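Local coordinates for Glyco_hydro_cc domain-containing protein (PDB 6UAV) that probably hydrolyses internal beta-1,3-glucosidic linkages of beta-1,3-glucans, as a family GH128 (subgroup II) endo-glucanase built on a TIM barrel, at residues Asp155-His160 and Tyr176-Trp181; Ser3-Val8 and Met213-Ser218; Ala120-Thr125 and Phe159-Tyr164. All blocks are in the same frame, centred on the assembly; numbering follows the deposited sequence. Where two conformers were deposited one is given.

Interaction 1 (Asp155-His160 and Tyr176-Trp181); sequences DYLAFH and YGKPFW
Parallel strand pairing in the wall of the barrel brings Asp155-His160 against Tyr176-Trp181, along strand 156-161 and the start of strand 180-185. Three backbone hydrogen bonds alternate along the pair. Leu157 N donates to Pro179 O at 2.9 Å. Trp181 N returns a bond to Leu157 O at 3.0 Å, and Phe159 N reaches Trp181 O. Leu157 is thus gripped at both its N-H and its carbonyl by two residues, Pro179 and Trp181, that flank its partner Phe180.

Trp181, on the face it shares with Ala158, reaches across to Tyr156 at the strand start; both have CG anti to the carbonyl carbon (chi1 -67° in each). The edge of its five-membered ring meets the tyrosine face in a T-shaped pair, planes at 68° and centroids 4.7 Å apart, with NE1 above the Tyr156 ring, offset toward its rim. Pro179 CG meets CD2 of the same tyrosine at 3.5 Å, crossing it at about a right angle. On the face of Leu157 and Phe180, CD1 of the phenyl ring touches Leu157 CB at 4.0 Å. Leu157 CD1 continues to Tyr176 CD2, and its CG packs on Lys178 CB, while the lysine ammonium bonds to Ile154 O.

Leu157 rests on Leu136 of helix 132-146, and Phe180 on Leu173 of helix 166-173. The whole is the beta-alpha-beta crossover of a TIM barrel, with helix 166-173 linking the two parallel strands.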
loop_
_atom_site.group_PDB
_atom_site.type_symbol
_atom_site.label_atom_id
_atom_site.label_comp_id
_atom_site.label_asym_id
_atom_site.label_seq_id
_atom_site.Cartn_x
_atom_site.Cartn_y
_atom_site.Cartn_z
ATOM N N ASP A 155 3.181 8.604 -10.679
ATOM C CA ASP A 155 4.412 7.809 -10.907
ATOM C C ASP A 155 4.042 6.315 -10.839
ATOM O O ASP A 155 4.500 5.542 -11.747
ATOM C CB ASP A 155 5.518 8.266 -9.962
ATOM C CG ASP A 155 5.910 9.709 -10.192
ATOM O OD1 ASP A 155 6.452 10.012 -11.337
ATOM O OD2 ASP A 155 5.566 10.555 -9.297
ATOM N N TYR A 156 3.217 5.942 -9.868
ATOM C CA TYR A 156 2.705 4.555 -9.708
ATOM C C TYR A 156 1.283 4.702 -9.267
ATOM O O TYR A 156 1.066 5.538 -8.389
ATOM C CB TYR A 156 3.427 3.773 -8.596
ATOM C CG TYR A 156 4.854 3.498 -8.933
ATOM C CD1 TYR A 156 5.816 4.466 -8.827
ATOM C CD2 TYR A 156 5.210 2.256 -9.422
ATOM C CE1 TYR A 156 7.114 4.202 -9.218
ATOM C CE2 TYR A 156 6.516 1.985 -9.782
ATOM C CZ TYR A 156 7.466 2.960 -9.667
ATOM O OH TYR A 156 8.729 2.641 -10.102
ATOM N N LEU A 157 0.402 3.859 -9.771
ATOM C CA LEU A 157 -0.920 3.686 -9.136
ATOM C C LEU A 157 -0.746 2.756 -7.932
ATOM O O LEU A 157 0.237 2.002 -7.861
ATOM C CB LEU A 157 -1.917 3.102 -10.124
ATOM C CG LEU A 157 -2.474 4.113 -11.138
ATOM C CD1 LEU A 157 -3.272 3.370 -12.204
ATOM C CD2 LEU A 157 -3.353 5.184 -10.458
ATOM N N ALA A 158 -1.685 2.785 -7.003
ATOM C CA ALA A 158 -1.661 1.841 -5.871
ATOM C C ALA A 158 -2.977 1.078 -5.905
ATOM O O ALA A 158 -3.978 1.590 -6.403
ATOM C CB ALA A 158 -1.336 2.475 -4.545
ATOM N N PHE A 159 -2.952 -0.134 -5.360
ATOM C CA PHE A 159 -4.129 -0.997 -5.394
ATOM C C PHE A 159 -4.172 -1.828 -4.119
ATOM O O PHE A 159 -3.134 -2.219 -3.604
ATOM C CB PHE A 159 -4.067 -1.858 -6.655
ATOM C CG PHE A 159 -5.415 -2.449 -6.977
ATOM C CD1 PHE A 159 -6.481 -1.619 -7.239
ATOM C CD2 PHE A 159 -5.641 -3.807 -6.978
ATOM C CE1 PHE A 159 -7.746 -2.125 -7.486
ATOM C CE2 PHE A 159 -6.906 -4.304 -7.223
ATOM C CZ PHE A 159 -7.949 -3.464 -7.475
ATOM N N HIS A 160 -5.382 -2.083 -3.634
ATOM C CA HIS A 160 -5.695 -2.983 -2.525
ATOM C C HIS A 160 -6.657 -4.052 -3.021
ATOM O O HIS A 160 -7.565 -3.735 -3.801
ATOM C CB HIS A 160 -6.436 -2.189 -1.414
ATOM C CG HIS A 160 -5.651 -1.047 -0.843
ATOM N ND1 HIS A 160 -6.235 -0.168 0.042
ATOM C CD2 HIS A 160 -4.357 -0.713 -0.965
ATOM C CE1 HIS A 160 -5.296 0.694 0.464
ATOM N NE2 HIS A 160 -4.114 0.377 -0.161
ATOM N N TYR A 176 -4.039 2.523 -17.840
ATOM C CA TYR A 176 -3.482 3.880 -17.556
ATOM C C TYR A 176 -2.002 3.921 -17.948
ATOM O O TYR A 176 -1.420 5.012 -17.917
ATOM C CB TYR A 176 -3.736 4.300 -16.100
ATOM C CG TYR A 176 -5.213 4.378 -15.814
ATOM C CD1 TYR A 176 -5.977 5.428 -16.311
ATOM C CD2 TYR A 176 -5.865 3.342 -15.209
ATOM C CE1 TYR A 176 -7.343 5.475 -16.132
ATOM C CE2 TYR A 176 -7.231 3.376 -14.993
ATOM C CZ TYR A 176 -7.974 4.438 -15.472
ATOM O OH TYR A 176 -9.324 4.451 -15.327
ATOM N N GLY A 177 -1.389 2.776 -18.227
ATOM C CA GLY A 177 0.037 2.729 -18.633
ATOM C C GLY A 177 0.958 3.003 -17.444
ATOM O O GLY A 177 2.135 3.415 -17.647
ATOM N N LYS A 178 0.468 2.799 -16.223
ATOM C CA LYS A 178 1.222 3.052 -14.989
ATOM C C LYS A 178 1.542 1.748 -14.260
ATOM O O LYS A 178 0.700 0.824 -14.174
ATOM C CB LYS A 178 0.359 3.870 -14.037
ATOM C CG LYS A 178 -0.022 5.251 -14.535
ATOM C CD LYS A 178 1.161 6.117 -15.013
ATOM C CE LYS A 178 0.641 7.486 -15.409
ATOM N NZ LYS A 178 1.735 8.466 -15.516
ATOM N N PRO A 179 2.775 1.640 -13.719
ATOM C CA PRO A 179 3.115 0.548 -12.812
ATOM C C PRO A 179 2.459 0.766 -11.442
ATOM O O PRO A 179 1.811 1.782 -11.180
ATOM C CB PRO A 179 4.632 0.599 -12.755
ATOM C CG PRO A 179 4.896 2.062 -12.889
ATOM C CD PRO A 179 3.919 2.539 -13.948
ATOM N N PHE A 180 2.507 -0.284 -10.619
ATOM C CA PHE A 180 1.695 -0.392 -9.394
ATOM C C PHE A 180 2.571 -0.615 -8.171
ATOM O O PHE A 180 3.625 -1.288 -8.275
ATOM C CB PHE A 180 0.754 -1.583 -9.439
ATOM C CG PHE A 180 -0.144 -1.556 -10.647
ATOM C CD1 PHE A 180 -1.282 -0.786 -10.618
ATOM C CD2 PHE A 180 0.092 -2.396 -11.726
ATOM C CE1 PHE A 180 -2.138 -0.765 -11.704
ATOM C CE2 PHE A 180 -0.789 -2.402 -12.793
ATOM C CZ PHE A 180 -1.901 -1.581 -12.778
ATOM N N TRP A 181 2.050 -0.188 -7.043
ATOM C CA TRP A 181 2.339 -0.797 -5.734
ATOM C C TRP A 181 1.026 -1.410 -5.242
ATOM O O TRP A 181 -0.031 -0.701 -5.215
ATOM C CB TRP A 181 2.829 0.259 -4.737
ATOM C CG TRP A 181 4.165 0.898 -4.991
ATOM C CD1 TRP A 181 4.809 1.222 -6.154
ATOM C CD2 TRP A 181 5.006 1.382 -3.927
ATOM N NE1 TRP A 181 5.991 1.874 -5.888
ATOM C CE2 TRP A 181 6.126 1.993 -4.524
ATOM C CE3 TRP A 181 4.921 1.305 -2.533
ATOM C CZ2 TRP A 181 7.159 2.553 -3.762
ATOM C CZ3 TRP A 181 5.927 1.870 -1.795
ATOM C CH2 TRP A 181 7.018 2.505 -2.403
#

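Interaction 2 (Ser3-Val8 and Met213-Ser218); sequences SVKRGV and MLERRS
Charged and polar groups carry this buried contact, in which the turn leading into strand 6-9 meets the C-terminal end of helix 200-216. The carboxylate of Glu215 is the first focus. Its chain bends at chi2 (-71°), bringing OE2 to Ser3 OG, which donates at 2.7 Å on the syn lone pair. OG stands anti to the backbone N (chi1 -179°) and also accepts from Lys5 N at 3.0 Å, an ST turn, so one hydroxyl both braces its own turn and holds the helix residue.

The salt bridge is looser. Arg6 NH2 reaches Glu215 OE2 at 3.3 Å in a weak bond, with the guanidinium and carboxylate planes nearly perpendicular (86°) and the oxygen at the guanidinium edge. Tyr223 OH bonds to OE2 as well and to Arg6 NE, while Arg6 NH1 and NH2 are held by Leu256 O and Pro257 O. Such a setting would be expected to keep Glu215 ionised.

Lysine-to-carbonyl bonds form the third group. Lys5, extended beyond CG, slides past Glu215 in the opposite direction and sets its ammonium at the helix end. The three N-H groups of NZ are shared among four acceptors: Leu214 O at 3.0 Å, in the carbonyl plane and on a lone pair; Glu215 O at 3.1 Å, poorly directed from well above its carbonyl plane; Val220 O; and, weakly, a water that passes on to Ser218 O. A positive charge here probably complements the negative end of the helix dipole.

Strand 220-225 lies beside the contact: its Tyr223 touches Lys5 and Leu214, and its backbone pairs with Lys5. Helix 166-173 packs on Leu214 through Leu170, and Tyr253 of helix 248-255 touches Arg6.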
loop_
_atom_site.group_PDB
_atom_site.type_symbol
_atom_site.label_atom_id
_atom_site.label_comp_id
_atom_site.label_asym_id
_atom_site.label_seq_id
_atom_site.Cartn_x
_atom_site.Cartn_y
_atom_site.Cartn_z
ATOM N N SER A 3 13.701 -9.569 -0.899
ATOM C CA SER A 3 13.011 -8.908 -2.027
ATOM C C SER A 3 12.897 -7.411 -1.775
ATOM O O SER A 3 12.307 -7.028 -0.748
ATOM C CB SER A 3 11.620 -9.419 -2.179
ATOM O OG SER A 3 11.053 -8.741 -3.289
ATOM N N VAL A 4 13.250 -6.536 -2.708
ATOM C CA VAL A 4 12.940 -5.075 -2.550
ATOM C C VAL A 4 11.423 -4.883 -2.548
ATOM O O VAL A 4 10.976 -3.863 -2.052
ATOM C CB VAL A 4 13.585 -4.202 -3.643
ATOM C CG1 VAL A 4 13.136 -4.639 -5.027
ATOM C CG2 VAL A 4 13.327 -2.689 -3.430
ATOM N N LYS A 5 10.637 -5.822 -3.106
ATOM C CA LYS A 5 9.163 -5.579 -3.231
ATOM C C LYS A 5 8.458 -5.790 -1.891
ATOM O O LYS A 5 7.349 -5.303 -1.720
ATOM C CB LYS A 5 8.546 -6.572 -4.218
ATOM C CG LYS A 5 9.207 -6.608 -5.580
ATOM C CD LYS A 5 8.198 -7.022 -6.661
ATOM C CE LYS A 5 8.860 -7.274 -8.014
ATOM N NZ LYS A 5 7.833 -7.352 -9.102
ATOM N N ARG A 6 9.019 -6.630 -1.016
ATOM C CA ARG A 6 8.223 -7.269 0.052
ATOM C C ARG A 6 8.000 -6.336 1.239
ATOM O O ARG A 6 8.922 -6.021 1.931
ATOM C CB ARG A 6 8.856 -8.613 0.441
ATOM C CG ARG A 6 7.951 -9.387 1.374
ATOM C CD ARG A 6 8.228 -10.882 1.369
ATOM N NE ARG A 6 8.327 -11.428 0.025
ATOM C CZ ARG A 6 8.994 -12.529 -0.327
ATOM N NH1 ARG A 6 9.550 -13.337 0.562
ATOM N NH2 ARG A 6 9.057 -12.824 -1.605
ATOM N N GLY A 7 6.748 -5.988 1.525
ATOM C CA GLY A 7 6.428 -5.095 2.632
ATOM C C GLY A 7 5.286 -5.603 3.470
ATOM O O GLY A 7 4.679 -6.655 3.191
ATOM N N VAL A 8 4.975 -4.802 4.471
ATOM C CA VAL A 8 3.831 -5.062 5.375
ATOM C C VAL A 8 3.065 -3.758 5.532
ATOM O O VAL A 8 3.688 -2.735 5.759
ATOM C CB VAL A 8 4.330 -5.663 6.712
ATOM C CG1 VAL A 8 3.145 -6.020 7.600
ATOM C CG2 VAL A 8 5.185 -6.908 6.446
ATOM N N MET A 213 2.951 -14.233 -8.091
ATOM C CA MET A 213 2.430 -13.449 -9.225
ATOM C C MET A 213 2.990 -12.014 -9.131
ATOM O O MET A 213 3.491 -11.509 -10.176
ATOM C CB MET A 213 0.903 -13.499 -9.196
ATOM C CG MET A 213 0.232 -12.710 -10.296
ATOM S SD MET A 213 -0.021 -10.989 -9.844
ATOM C CE MET A 213 -1.205 -11.158 -8.518
ATOM N N LEU A 214 3.015 -11.410 -7.940
ATOM C CA LEU A 214 3.434 -9.998 -7.774
ATOM C C LEU A 214 4.946 -9.883 -7.986
ATOM O O LEU A 214 5.352 -8.899 -8.575
ATOM C CB LEU A 214 3.009 -9.466 -6.423
ATOM C CG LEU A 214 1.505 -9.348 -6.215
ATOM C CD1 LEU A 214 1.218 -9.021 -4.747
ATOM C CD2 LEU A 214 0.836 -8.291 -7.131
ATOM N N GLU A 215 5.715 -10.867 -7.531
ATOM C CA GLU A 215 7.169 -10.918 -7.744
ATOM C C GLU A 215 7.443 -10.988 -9.255
ATOM O O GLU A 215 8.424 -10.381 -9.696
ATOM C CB GLU A 215 7.771 -12.090 -6.981
ATOM C CG GLU A 215 7.914 -11.823 -5.476
ATOM C CD GLU A 215 8.979 -10.818 -5.080
ATOM O OE1 GLU A 215 9.881 -10.525 -5.948
ATOM O OE2 GLU A 215 8.952 -10.390 -3.900
ATOM N N ARG A 216 6.650 -11.771 -9.999
ATOM C CA ARG A 216 6.914 -12.034 -11.433
ATOM C C ARG A 216 6.413 -10.884 -12.295
ATOM O O ARG A 216 6.922 -10.786 -13.372
ATOM C CB ARG A 216 6.395 -13.407 -11.883
ATOM C CG ARG A 216 7.149 -14.512 -11.149
ATOM C CD ARG A 216 6.799 -15.919 -11.589
ATOM N NE ARG A 216 7.663 -16.880 -10.889
ATOM C CZ ARG A 216 7.428 -18.183 -10.913
ATOM N NH1 ARG A 216 6.390 -18.627 -11.606
ATOM N NH2 ARG A 216 8.212 -19.013 -10.252
ATOM N N ARG A 217 5.514 -10.019 -11.834
ATOM C CA ARG A 217 5.053 -8.878 -12.662
ATOM C C ARG A 217 6.086 -7.750 -12.652
ATOM O O ARG A 217 6.345 -7.163 -11.560
ATOM C CB ARG A 217 3.734 -8.334 -12.139
ATOM C CG ARG A 217 2.537 -9.163 -12.503
ATOM C CD ARG A 217 1.269 -8.448 -12.078
ATOM N NE ARG A 217 0.833 -7.449 -13.020
ATOM C CZ ARG A 217 -0.151 -7.576 -13.914
ATOM N NH1 ARG A 217 -0.902 -8.681 -13.966
ATOM N NH2 ARG A 217 -0.474 -6.514 -14.614
ATOM N N SER A 218 6.586 -7.398 -13.846
ATOM C CA SER A 218 7.556 -6.289 -14.032
ATOM C C SER A 218 6.860 -4.975 -13.738
ATOM O O SER A 218 7.622 -4.057 -13.349
ATOM C CB SER A 218 8.176 -6.259 -15.400
ATOM O OG SER A 218 7.170 -6.228 -16.394
HETATM O O HOH W 1 9.352 -5.173 -11.110
#

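Interaction 3 (Ala120-Thr125 and Phe159-Tyr164); sequences AMNWGT and FHWYDY. With GOL (glycerol), chain E.
The indole of Trp161 presents one face to a glycerol, whose C3 lies 3.6 Å above the ring plane, offset toward the rim. At the edge of that indole sits the backbone N of Trp123, and Trp123 CB packs on Trp161 CZ3 at 4.0 Å. The ring is fixed in rotation by a nearly straight bond from its NE1 to Tyr164 O, 2.8 Å long, with the oxygen close to the ring plane. Tyr162 turns its ring edge to both glycerol O3 and Asn122 ND2, and its hydroxyl bonds to Glu184. The His160 imidazole meets Ala120 CB through NE2 at 3.6 Å.

The backbones of strands 115-121 and 156-161 run parallel, with Met121 opposite Phe159. His160 N donates to Met121 O at 2.8 Å, almost along the C=O axis. The same carbonyl lies against Phe159 CD1, which also touches Met121 CB on the helix-facing side of the sheet.

Asn122 then carries the contact into the loops. Its CG is anti to the backbone N (chi1 -164°), placing the amide across His160 with the planes 81° apart. OD1 accepts from Trp123 N on a lone pair and from glycerol O3 at 2.8 Å; O3 in turn accepts from Tyr162 N at 3.0 Å. ND2 bonds to Glu84 OE2, which is also hydrogen-bonded to His160 ND1, while His160 NE2 bonds to Thr183.

The glycerol probably comes from the crystallisation liquor, yet its hydroxyl bridges an amide oxygen and a backbone N-H beside an aromatic face. Such a pairing of polar grip with tryptophan surface is consistent with a sugar-binding cleft at the C-terminal ends of the barrel strands, where Asn122 and His160 would help to position the Glu84 carboxylate.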
loop_
_atom_site.group_PDB
_atom_site.type_symbol
_atom_site.label_atom_id
_atom_site.label_comp_id
_atom_site.label_asym_id
_atom_site.label_seq_id
_atom_site.Cartn_x
_atom_site.Cartn_y
_atom_site.Cartn_z
ATOM N N ALA A 120 -4.634 5.028 -4.047
ATOM C CA ALA A 120 -4.764 3.584 -3.710
ATOM C C ALA A 120 -6.203 3.181 -3.912
ATOM O O ALA A 120 -7.093 3.613 -3.128
ATOM C CB ALA A 120 -4.301 3.315 -2.308
ATOM N N MET A 121 -6.440 2.411 -4.974
ATOM C CA MET A 121 -7.774 2.007 -5.400
ATOM C C MET A 121 -8.154 0.632 -4.844
ATOM O O MET A 121 -7.296 -0.167 -4.440
ATOM C CB MET A 121 -7.864 2.038 -6.930
ATOM C CG MET A 121 -7.483 3.415 -7.535
ATOM S SD MET A 121 -8.395 4.848 -6.819
ATOM C CE MET A 121 -10.059 4.446 -7.335
ATOM N N ASN A 122 -9.468 0.440 -4.812
ATOM C CA ASN A 122 -10.119 -0.853 -4.499
ATOM C C ASN A 122 -11.497 -0.827 -5.189
ATOM O O ASN A 122 -11.845 0.206 -5.836
ATOM C CB ASN A 122 -10.140 -1.045 -2.968
ATOM C CG ASN A 122 -10.426 -2.446 -2.435
ATOM O OD1 ASN A 122 -10.927 -3.341 -3.150
ATOM N ND2 ASN A 122 -10.066 -2.628 -1.179
ATOM N N TRP A 123 -12.291 -1.888 -5.048
ATOM C CA TRP A 123 -13.708 -1.845 -5.444
ATOM C C TRP A 123 -14.438 -1.094 -4.376
ATOM O O TRP A 123 -14.195 -1.414 -3.216
ATOM C CB TRP A 123 -14.291 -3.245 -5.654
ATOM C CG TRP A 123 -15.517 -3.153 -6.501
ATOM C CD1 TRP A 123 -16.817 -3.063 -6.135
ATOM C CD2 TRP A 123 -15.473 -3.000 -7.917
ATOM N NE1 TRP A 123 -17.593 -2.877 -7.245
ATOM C CE2 TRP A 123 -16.789 -2.835 -8.357
ATOM C CE3 TRP A 123 -14.414 -3.060 -8.828
ATOM C CZ2 TRP A 123 -17.102 -2.721 -9.706
ATOM C CZ3 TRP A 123 -14.729 -2.992 -10.160
ATOM C CH2 TRP A 123 -16.033 -2.752 -10.576
ATOM N N GLY A 124 -15.268 -0.117 -4.760
ATOM C CA GLY A 124 -15.681 0.944 -3.850
ATOM C C GLY A 124 -17.150 0.937 -3.532
ATOM O O GLY A 124 -17.908 0.056 -4.021
ATOM N N THR A 125 -17.479 1.911 -2.708
ATOM C CA THR A 125 -18.838 2.153 -2.155
ATOM C C THR A 125 -19.319 3.557 -2.503
ATOM O O THR A 125 -20.530 3.832 -2.366
ATOM C CB THR A 125 -18.864 1.875 -0.659
ATOM O OG1 THR A 125 -17.906 2.760 -0.094
ATOM C CG2 THR A 125 -18.550 0.425 -0.357
ATOM N N PHE A 159 -2.952 -0.134 -5.360
ATOM C CA PHE A 159 -4.129 -0.997 -5.394
ATOM C C PHE A 159 -4.172 -1.828 -4.119
ATOM O O PHE A 159 -3.134 -2.219 -3.604
ATOM C CB PHE A 159 -4.067 -1.858 -6.655
ATOM C CG PHE A 159 -5.415 -2.449 -6.977
ATOM C CD1 PHE A 159 -6.481 -1.619 -7.239
ATOM C CD2 PHE A 159 -5.641 -3.807 -6.978
ATOM C CE1 PHE A 159 -7.746 -2.125 -7.486
ATOM C CE2 PHE A 159 -6.906 -4.304 -7.223
ATOM C CZ PHE A 159 -7.949 -3.464 -7.475
ATOM N N HIS A 160 -5.382 -2.083 -3.634
ATOM C CA HIS A 160 -5.695 -2.983 -2.525
ATOM C C HIS A 160 -6.657 -4.052 -3.021
ATOM O O HIS A 160 -7.565 -3.735 -3.801
ATOM C CB HIS A 160 -6.436 -2.189 -1.414
ATOM C CG HIS A 160 -5.651 -1.047 -0.843
ATOM N ND1 HIS A 160 -6.235 -0.168 0.042
ATOM C CD2 HIS A 160 -4.357 -0.713 -0.965
ATOM C CE1 HIS A 160 -5.296 0.694 0.464
ATOM N NE2 HIS A 160 -4.114 0.377 -0.161
ATOM N N TRP A 161 -6.480 -5.289 -2.567
ATOM C CA TRP A 161 -7.363 -6.372 -3.028
ATOM C C TRP A 161 -7.344 -7.494 -1.986
ATOM O O TRP A 161 -6.259 -7.908 -1.578
ATOM C CB TRP A 161 -6.935 -6.850 -4.404
ATOM C CG TRP A 161 -8.056 -7.548 -5.089
ATOM C CD1 TRP A 161 -8.143 -8.897 -5.381
ATOM C CD2 TRP A 161 -9.257 -6.936 -5.578
ATOM N NE1 TRP A 161 -9.324 -9.143 -6.014
ATOM C CE2 TRP A 161 -10.027 -7.968 -6.155
ATOM C CE3 TRP A 161 -9.734 -5.612 -5.624
ATOM C CZ2 TRP A 161 -11.273 -7.720 -6.706
ATOM C CZ3 TRP A 161 -10.980 -5.377 -6.158
ATOM C CH2 TRP A 161 -11.725 -6.421 -6.723
ATOM N N TYR A 162 -8.541 -7.934 -1.610
ATOM C CA TYR A 162 -8.783 -8.963 -0.568
ATOM C C TYR A 162 -9.519 -10.204 -1.112
ATOM O O TYR A 162 -10.289 -10.848 -0.410
ATOM C CB TYR A 162 -9.555 -8.284 0.566
ATOM C CG TYR A 162 -8.687 -7.355 1.369
ATOM C CD1 TYR A 162 -8.458 -6.056 0.932
ATOM C CD2 TYR A 162 -8.002 -7.795 2.495
ATOM C CE1 TYR A 162 -7.673 -5.182 1.670
ATOM C CE2 TYR A 162 -7.203 -6.946 3.240
ATOM C CZ TYR A 162 -7.029 -5.635 2.814
ATOM O OH TYR A 162 -6.257 -4.812 3.572
ATOM N N ASP A 163 -9.356 -10.523 -2.403
ATOM C CA ASP A 163 -10.138 -11.609 -3.049
ATOM C C ASP A 163 -9.261 -12.232 -4.110
ATOM O O ASP A 163 -8.113 -11.828 -4.314
ATOM C CB ASP A 163 -11.477 -11.115 -3.595
ATOM C CG ASP A 163 -12.623 -12.103 -3.577
ATOM O OD1 ASP A 163 -12.360 -13.308 -3.595
ATOM O OD2 ASP A 163 -13.770 -11.642 -3.585
ATOM N N TYR A 164 -9.794 -13.288 -4.715
ATOM C CA TYR A 164 -9.201 -13.840 -5.941
ATOM C C TYR A 164 -9.245 -12.784 -7.060
ATOM O O TYR A 164 -9.936 -11.751 -6.934
ATOM C CB TYR A 164 -9.997 -15.065 -6.380
ATOM C CG TYR A 164 -9.972 -16.192 -5.382
ATOM C CD1 TYR A 164 -10.939 -16.266 -4.400
ATOM C CD2 TYR A 164 -8.998 -17.179 -5.412
ATOM C CE1 TYR A 164 -10.949 -17.282 -3.461
ATOM C CE2 TYR A 164 -9.002 -18.220 -4.483
ATOM C CZ TYR A 164 -9.949 -18.244 -3.478
ATOM O OH TYR A 164 -10.004 -19.273 -2.574
HETATM C C1 GOL E . -14.044 -7.220 -3.839
HETATM O O1 GOL E . -15.299 -6.559 -4.070
HETATM C C2 GOL E . -13.084 -6.344 -3.046
HETATM O O2 GOL E . -13.729 -5.963 -1.834
HETATM C C3 GOL E . -11.726 -6.970 -2.736
HETATM O O3 GOL E . -10.791 -6.021 -2.202
#

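Interactions 1 and 3 are successive seams of one barrel; their segments overlap at Phe159 and His160, though His160 makes contact only in interaction 3, and their centres lie about 13 Å apart. They touch: Ala158 O probably accepts a hydrogen bond from Met121 N at 3.0 Å. Interaction 1 joins the strands toward their N-terminal ends, whereas interaction 3 follows them out to the glycerol, where the substrate cleft is expected. Interaction 2 joins the turn leading into the first strand, and Arg6 at its start, to the end of helix 200-216. Its centre lies about 13 Å from that of interaction 1 and about 18 Å from that of interaction 3, touching neither.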